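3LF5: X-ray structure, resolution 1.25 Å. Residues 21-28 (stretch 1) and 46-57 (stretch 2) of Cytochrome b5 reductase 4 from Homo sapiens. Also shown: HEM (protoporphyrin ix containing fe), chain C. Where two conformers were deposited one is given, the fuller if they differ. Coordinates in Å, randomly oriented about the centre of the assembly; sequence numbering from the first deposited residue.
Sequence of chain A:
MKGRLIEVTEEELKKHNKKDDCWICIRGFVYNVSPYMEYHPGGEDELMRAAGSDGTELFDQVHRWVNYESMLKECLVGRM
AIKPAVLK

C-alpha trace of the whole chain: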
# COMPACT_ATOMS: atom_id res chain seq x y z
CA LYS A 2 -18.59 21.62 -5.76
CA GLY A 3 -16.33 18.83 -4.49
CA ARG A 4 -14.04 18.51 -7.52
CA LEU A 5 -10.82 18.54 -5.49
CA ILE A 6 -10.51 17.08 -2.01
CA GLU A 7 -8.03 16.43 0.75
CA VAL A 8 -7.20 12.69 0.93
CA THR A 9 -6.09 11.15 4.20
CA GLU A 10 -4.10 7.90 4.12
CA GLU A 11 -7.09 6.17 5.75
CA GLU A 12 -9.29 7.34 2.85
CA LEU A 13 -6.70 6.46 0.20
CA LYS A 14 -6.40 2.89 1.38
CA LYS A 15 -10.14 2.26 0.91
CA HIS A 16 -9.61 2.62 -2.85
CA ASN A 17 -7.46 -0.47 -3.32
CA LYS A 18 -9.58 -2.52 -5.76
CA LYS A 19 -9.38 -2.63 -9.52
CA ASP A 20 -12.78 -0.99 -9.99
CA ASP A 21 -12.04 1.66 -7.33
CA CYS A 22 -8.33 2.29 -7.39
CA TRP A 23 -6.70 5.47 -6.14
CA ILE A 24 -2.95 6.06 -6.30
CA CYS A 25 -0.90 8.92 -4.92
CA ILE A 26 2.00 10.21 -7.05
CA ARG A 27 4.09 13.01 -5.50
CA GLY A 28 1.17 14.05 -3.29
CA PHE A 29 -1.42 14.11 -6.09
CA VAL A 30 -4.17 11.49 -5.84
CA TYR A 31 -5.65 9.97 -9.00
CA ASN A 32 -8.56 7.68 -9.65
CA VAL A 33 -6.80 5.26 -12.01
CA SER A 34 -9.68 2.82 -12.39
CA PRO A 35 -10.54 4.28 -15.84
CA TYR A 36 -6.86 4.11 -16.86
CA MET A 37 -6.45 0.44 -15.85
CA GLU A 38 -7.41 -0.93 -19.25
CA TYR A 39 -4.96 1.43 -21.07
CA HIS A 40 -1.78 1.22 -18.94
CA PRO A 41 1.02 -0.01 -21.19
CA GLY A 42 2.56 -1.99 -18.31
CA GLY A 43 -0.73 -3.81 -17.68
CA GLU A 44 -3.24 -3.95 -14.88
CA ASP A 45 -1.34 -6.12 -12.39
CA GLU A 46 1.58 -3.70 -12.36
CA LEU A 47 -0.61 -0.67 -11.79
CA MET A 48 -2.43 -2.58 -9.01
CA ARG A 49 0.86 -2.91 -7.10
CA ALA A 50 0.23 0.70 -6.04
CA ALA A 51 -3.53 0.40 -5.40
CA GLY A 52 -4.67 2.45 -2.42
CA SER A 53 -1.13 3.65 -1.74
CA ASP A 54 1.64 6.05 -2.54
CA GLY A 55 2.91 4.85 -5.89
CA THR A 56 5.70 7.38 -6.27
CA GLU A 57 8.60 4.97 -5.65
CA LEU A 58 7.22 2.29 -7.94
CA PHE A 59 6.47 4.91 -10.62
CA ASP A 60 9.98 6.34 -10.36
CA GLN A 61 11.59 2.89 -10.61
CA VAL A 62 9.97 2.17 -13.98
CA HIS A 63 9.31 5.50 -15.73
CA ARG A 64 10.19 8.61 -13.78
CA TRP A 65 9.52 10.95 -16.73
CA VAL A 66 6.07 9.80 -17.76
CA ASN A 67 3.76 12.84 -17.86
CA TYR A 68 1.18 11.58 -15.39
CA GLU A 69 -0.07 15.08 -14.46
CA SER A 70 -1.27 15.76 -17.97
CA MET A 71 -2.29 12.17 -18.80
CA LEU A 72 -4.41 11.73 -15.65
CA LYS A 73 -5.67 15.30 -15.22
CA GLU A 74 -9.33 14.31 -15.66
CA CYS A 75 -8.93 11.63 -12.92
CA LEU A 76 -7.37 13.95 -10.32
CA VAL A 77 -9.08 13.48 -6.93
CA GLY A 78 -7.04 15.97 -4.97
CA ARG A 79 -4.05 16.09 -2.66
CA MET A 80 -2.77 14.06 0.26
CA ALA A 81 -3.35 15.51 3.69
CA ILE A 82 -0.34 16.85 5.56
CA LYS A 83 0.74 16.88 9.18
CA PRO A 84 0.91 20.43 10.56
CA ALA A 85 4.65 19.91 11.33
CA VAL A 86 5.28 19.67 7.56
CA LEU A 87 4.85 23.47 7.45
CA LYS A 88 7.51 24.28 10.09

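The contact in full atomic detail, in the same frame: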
# COMPACT_ATOMS: atom_id res chain seq x y z
N ASP A 21 -12.04 0.47 -8.17
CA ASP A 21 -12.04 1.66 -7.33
C ASP A 21 -10.64 1.80 -6.76
O ASP A 21 -10.35 1.44 -5.62
CB ASP A 21 -13.08 1.54 -6.22
CG ASP A 21 -13.23 2.82 -5.41
OD1 ASP A 21 -12.64 3.85 -5.76
OD2 ASP A 21 -14.01 2.78 -4.44
N CYS A 22 -9.75 2.30 -7.62
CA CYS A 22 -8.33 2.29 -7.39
C CYS A 22 -7.80 3.70 -7.39
O CYS A 22 -7.79 4.35 -8.44
CB CYS A 22 -7.60 1.52 -8.50
SG CYS A 22 -5.84 1.28 -8.20
N TRP A 23 -7.38 4.19 -6.23
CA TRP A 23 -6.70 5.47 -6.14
C TRP A 23 -5.21 5.23 -5.90
O TRP A 23 -4.82 4.38 -5.12
CB TRP A 23 -7.24 6.36 -5.02
CG TRP A 23 -8.66 6.84 -5.18
CD1 TRP A 23 -9.56 6.51 -6.13
CD2 TRP A 23 -9.32 7.74 -4.29
NE1 TRP A 23 -10.74 7.19 -5.93
CE2 TRP A 23 -10.61 7.93 -4.78
CE3 TRP A 23 -8.94 8.40 -3.13
CZ2 TRP A 23 -11.55 8.75 -4.12
CZ3 TRP A 23 -9.85 9.22 -2.49
CH2 TRP A 23 -11.14 9.38 -2.99
N ILE A 24 -4.39 6.08 -6.53
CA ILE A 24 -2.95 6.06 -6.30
C ILE A 24 -2.48 7.49 -6.10
O ILE A 24 -2.94 8.41 -6.79
CB ILE A 24 -2.18 5.41 -7.49
CG1 ILE A 24 -2.64 3.99 -7.73
CG2 ILE A 24 -0.68 5.46 -7.32
CD1 ILE A 24 -2.03 3.32 -9.00
N CYS A 25 -1.56 7.65 -5.15
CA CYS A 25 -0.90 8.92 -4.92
C CYS A 25 0.46 8.94 -5.62
O CYS A 25 1.23 8.01 -5.45
CB CYS A 25 -0.71 9.11 -3.42
SG CYS A 25 0.38 10.44 -2.95
N ILE A 26 0.71 9.97 -6.43
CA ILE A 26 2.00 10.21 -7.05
C ILE A 26 2.43 11.62 -6.68
O ILE A 26 1.77 12.59 -7.01
CB ILE A 26 1.98 10.06 -8.58
CG1 ILE A 26 1.43 8.69 -9.01
CG2 ILE A 26 3.40 10.29 -9.14
CD1 ILE A 26 2.32 7.52 -8.75
N ARG A 27 3.53 11.72 -5.93
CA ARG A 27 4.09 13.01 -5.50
C ARG A 27 3.03 13.93 -4.89
O ARG A 27 2.97 15.12 -5.15
CB ARG A 27 4.86 13.71 -6.64
CG ARG A 27 6.36 13.49 -6.57
CD ARG A 27 7.08 13.98 -7.82
NE ARG A 27 6.94 13.02 -8.91
CZ ARG A 27 7.70 11.94 -9.04
NH1 ARG A 27 8.68 11.68 -8.17
NH2 ARG A 27 7.48 11.11 -10.06
N GLY A 28 2.19 13.33 -4.05
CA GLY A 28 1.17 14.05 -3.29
C GLY A 28 -0.14 14.27 -4.01
O GLY A 28 -1.11 14.71 -3.40
N GLU A 46 0.53 -4.62 -12.77
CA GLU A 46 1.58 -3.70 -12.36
C GLU A 46 0.99 -2.45 -11.71
O GLU A 46 1.45 -2.02 -10.64
CB GLU A 46 2.49 -3.31 -13.53
CG GLU A 46 3.43 -4.40 -13.98
CD GLU A 46 4.65 -4.55 -13.11
OE1 GLU A 46 4.94 -3.69 -12.27
OE2 GLU A 46 5.36 -5.55 -13.29
N LEU A 47 -0.02 -1.86 -12.33
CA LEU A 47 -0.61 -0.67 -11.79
C LEU A 47 -1.23 -0.99 -10.40
O LEU A 47 -1.15 -0.21 -9.46
CB LEU A 47 -1.64 -0.12 -12.78
CG LEU A 47 -2.20 1.25 -12.49
CD1 LEU A 47 -1.11 2.30 -12.31
CD2 LEU A 47 -3.13 1.61 -13.62
N MET A 48 -1.84 -2.16 -10.28
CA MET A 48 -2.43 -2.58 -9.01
C MET A 48 -1.43 -2.74 -7.87
O MET A 48 -1.84 -2.75 -6.71
CB MET A 48 -3.19 -3.90 -9.19
CG MET A 48 -4.54 -3.70 -9.86
SD MET A 48 -5.73 -2.75 -8.88
CE MET A 48 -5.97 -3.80 -7.45
N ARG A 49 -0.13 -2.86 -8.15
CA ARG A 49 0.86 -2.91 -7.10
C ARG A 49 0.79 -1.68 -6.22
O ARG A 49 1.19 -1.75 -5.05
CB ARG A 49 2.26 -3.03 -7.69
CG ARG A 49 2.51 -4.36 -8.39
CD ARG A 49 3.82 -4.33 -9.09
NE ARG A 49 4.92 -4.32 -8.15
CZ ARG A 49 6.19 -4.14 -8.49
NH1 ARG A 49 6.53 -3.97 -9.76
NH2 ARG A 49 7.11 -4.14 -7.55
N ALA A 50 0.30 -0.57 -6.76
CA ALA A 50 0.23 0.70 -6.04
C ALA A 50 -1.18 1.02 -5.56
O ALA A 50 -1.41 2.08 -5.02
CB ALA A 50 0.78 1.86 -6.89
N ALA A 51 -2.13 0.10 -5.71
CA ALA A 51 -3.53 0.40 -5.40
C ALA A 51 -3.71 0.85 -3.95
O ALA A 51 -3.22 0.20 -3.02
CB ALA A 51 -4.39 -0.84 -5.65
N GLY A 52 -4.39 1.96 -3.75
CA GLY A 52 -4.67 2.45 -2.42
C GLY A 52 -3.44 2.90 -1.68
O GLY A 52 -3.43 2.86 -0.45
N SER A 53 -2.41 3.34 -2.39
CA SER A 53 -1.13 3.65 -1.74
C SER A 53 -0.41 4.77 -2.45
O SER A 53 -0.81 5.24 -3.52
CB SER A 53 -0.20 2.43 -1.75
OG SER A 53 0.49 2.34 -2.98
N ASP A 54 0.72 5.16 -1.87
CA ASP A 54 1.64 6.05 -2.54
C ASP A 54 2.48 5.25 -3.53
O ASP A 54 3.32 4.43 -3.14
CB ASP A 54 2.52 6.78 -1.54
CG ASP A 54 3.19 7.97 -2.14
OD1 ASP A 54 4.02 7.77 -3.03
OD2 ASP A 54 2.85 9.11 -1.74
N GLY A 55 2.24 5.53 -4.80
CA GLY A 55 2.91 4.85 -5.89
C GLY A 55 4.16 5.52 -6.41
O GLY A 55 4.71 5.07 -7.39
N THR A 56 4.62 6.58 -5.74
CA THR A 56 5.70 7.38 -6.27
C THR A 56 6.97 6.56 -6.49
O THR A 56 7.62 6.68 -7.54
CB THR A 56 6.02 8.55 -5.32
OG1 THR A 56 4.81 9.28 -5.09
CG2 THR A 56 7.05 9.50 -5.94
N GLU A 57 7.36 5.77 -5.51
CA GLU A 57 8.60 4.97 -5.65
C GLU A 57 8.51 3.96 -6.78
O GLU A 57 9.44 3.84 -7.57
CB GLU A 57 8.97 4.27 -4.35
CG GLU A 57 10.35 3.64 -4.27
CD GLU A 57 10.63 3.10 -2.87
OE1 GLU A 57 11.37 2.11 -2.75
OE2 GLU A 57 10.08 3.65 -1.88
CHA HEM C . 4.83 1.49 -18.94
CHB HEM C . 4.70 -0.20 -14.40
CHC HEM C . 2.11 3.58 -13.01
CHD HEM C . 2.05 5.18 -17.55
C1A HEM C . 5.00 0.72 -17.82
C2A HEM C . 5.76 -0.50 -17.75
C3A HEM C . 5.72 -0.97 -16.52
C4A HEM C . 4.92 -0.06 -15.74
CMA HEM C . 6.40 -2.24 -15.96
CAA HEM C . 6.50 -1.11 -18.93
CBA HEM C . 7.91 -0.56 -18.77
CGA HEM C . 8.91 -1.28 -19.59
O1A HEM C . 9.98 -0.64 -19.72
O2A HEM C . 8.66 -2.42 -20.10
C1B HEM C . 4.05 0.70 -13.61
C2B HEM C . 3.87 0.60 -12.17
C3B HEM C . 3.15 1.65 -11.79
C4B HEM C . 2.86 2.45 -12.96
CMB HEM C . 4.42 -0.53 -11.29
CAB HEM C . 2.72 1.96 -10.34
CBB HEM C . 2.70 3.21 -9.88
C1C HEM C . 1.79 4.29 -14.14
C2C HEM C . 0.91 5.43 -14.25
C3C HEM C . 0.94 5.84 -15.51
C4C HEM C . 1.80 5.00 -16.23
CMC HEM C . 0.11 6.07 -13.12
CAC HEM C . 0.19 6.99 -16.20
CBC HEM C . 0.04 8.14 -15.59
C1D HEM C . 2.89 4.43 -18.30
C2D HEM C . 3.34 4.81 -19.61
C3D HEM C . 4.20 3.65 -20.06
C4D HEM C . 4.19 2.70 -18.98
CMD HEM C . 2.99 6.11 -20.36
CAD HEM C . 4.97 3.59 -21.38
CBD HEM C . 6.25 4.44 -21.28
CGD HEM C . 6.94 4.32 -22.63
O1D HEM C . 6.29 4.58 -23.67
O2D HEM C . 8.13 3.94 -22.64
NA HEM C . 4.48 0.96 -16.56
NB HEM C . 3.43 1.83 -14.07
NC HEM C . 2.33 4.06 -15.38
ND HEM C . 3.40 3.21 -17.95
FE HEM C . 3.40 2.55 -15.99
O HOH W 1 3.69 11.28 -2.50

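Residues 21-26 form a strand. The second stretch leaves a helix, turns twice and runs beside it in parallel before entering the next helix at Thr 56. The contact buries 533 Å² in all, counting both sides. Cys 22, Ile 24, Cys 25, Leu 47 and Ala 50 are buried, and apolar or small side chains suit this interior. Arg 27 and Asp 54 are exposed, as suits their charge.

Four hydrogen bonds join the stretches, and three are purely backbone. Gly 52 N donates to Trp 23 O at 2.8 Å. Cys 25 N donates to Ser 53 O at 3.0 Å and is almost straight. Gly 55 N donates to Cys 25 O at 2.8 Å. In the fourth, Arg 27 N donates to Thr 56 OG1 at 2.9 Å, so a side chain takes over where the strand has ended.

Ile 24 has the largest area covered in its stretch. With chi1 m and chi2 t, Ile 24 CD1 lies 3.6 Å from Leu 47 CD1 and 3.8 Å from Ala 50 CB. Leu 47 is t, p, and its CD1 also meets the heme, 3.5 Å from HEM CHC. The small Ala 50 points toward the strand and its CB is 3.8 Å from HEM CBB. Cys 22, with chi1 t, places SG 3.6 Å from Ala 51 CB and 4.1 Å from Met 48 SD. Met 48 starts away from the strand, but its m, m, m chain brings the sulfur back.

Cys 25 and Asp 54 share a face of the sheet, and both have chi1 t. Their side chains meet with Cys 25 SG 3.1 Å from Asp 54 OD2. Asp 54 OD1 accepts from Thr 56 N at 3.0 Å and from Thr 56 OG1 at 2.7 Å. Chi1 m in Thr 56 lets its hydroxyl donate to this carboxylate while accepting from Arg 27 N. Thr 56 CG2 lies over one face of the Arg 27 guanidinium, 3.5 Å from Arg 27 NH1. Water 1 extends the link: it donates to Asp 54 OD2 at 2.4 Å and accepts a weak bond from Gly 28 N at 3.0 Å.

Ser 53, chi1 p, folds OG back to donate to Ala 50 O at 2.8 Å across the second turn. Gly 52 has positive phi, which favours glycine.

Gly 55 occupies the N-cap position and packs tightly on the strand. A CB on Gly 55 would point toward the strand and clash, 2.7 Å from Ile 24 CG2. Ile 26 starts away, but m, m brings Ile 26 CD1 within 3.6 Å of Gly 55 C.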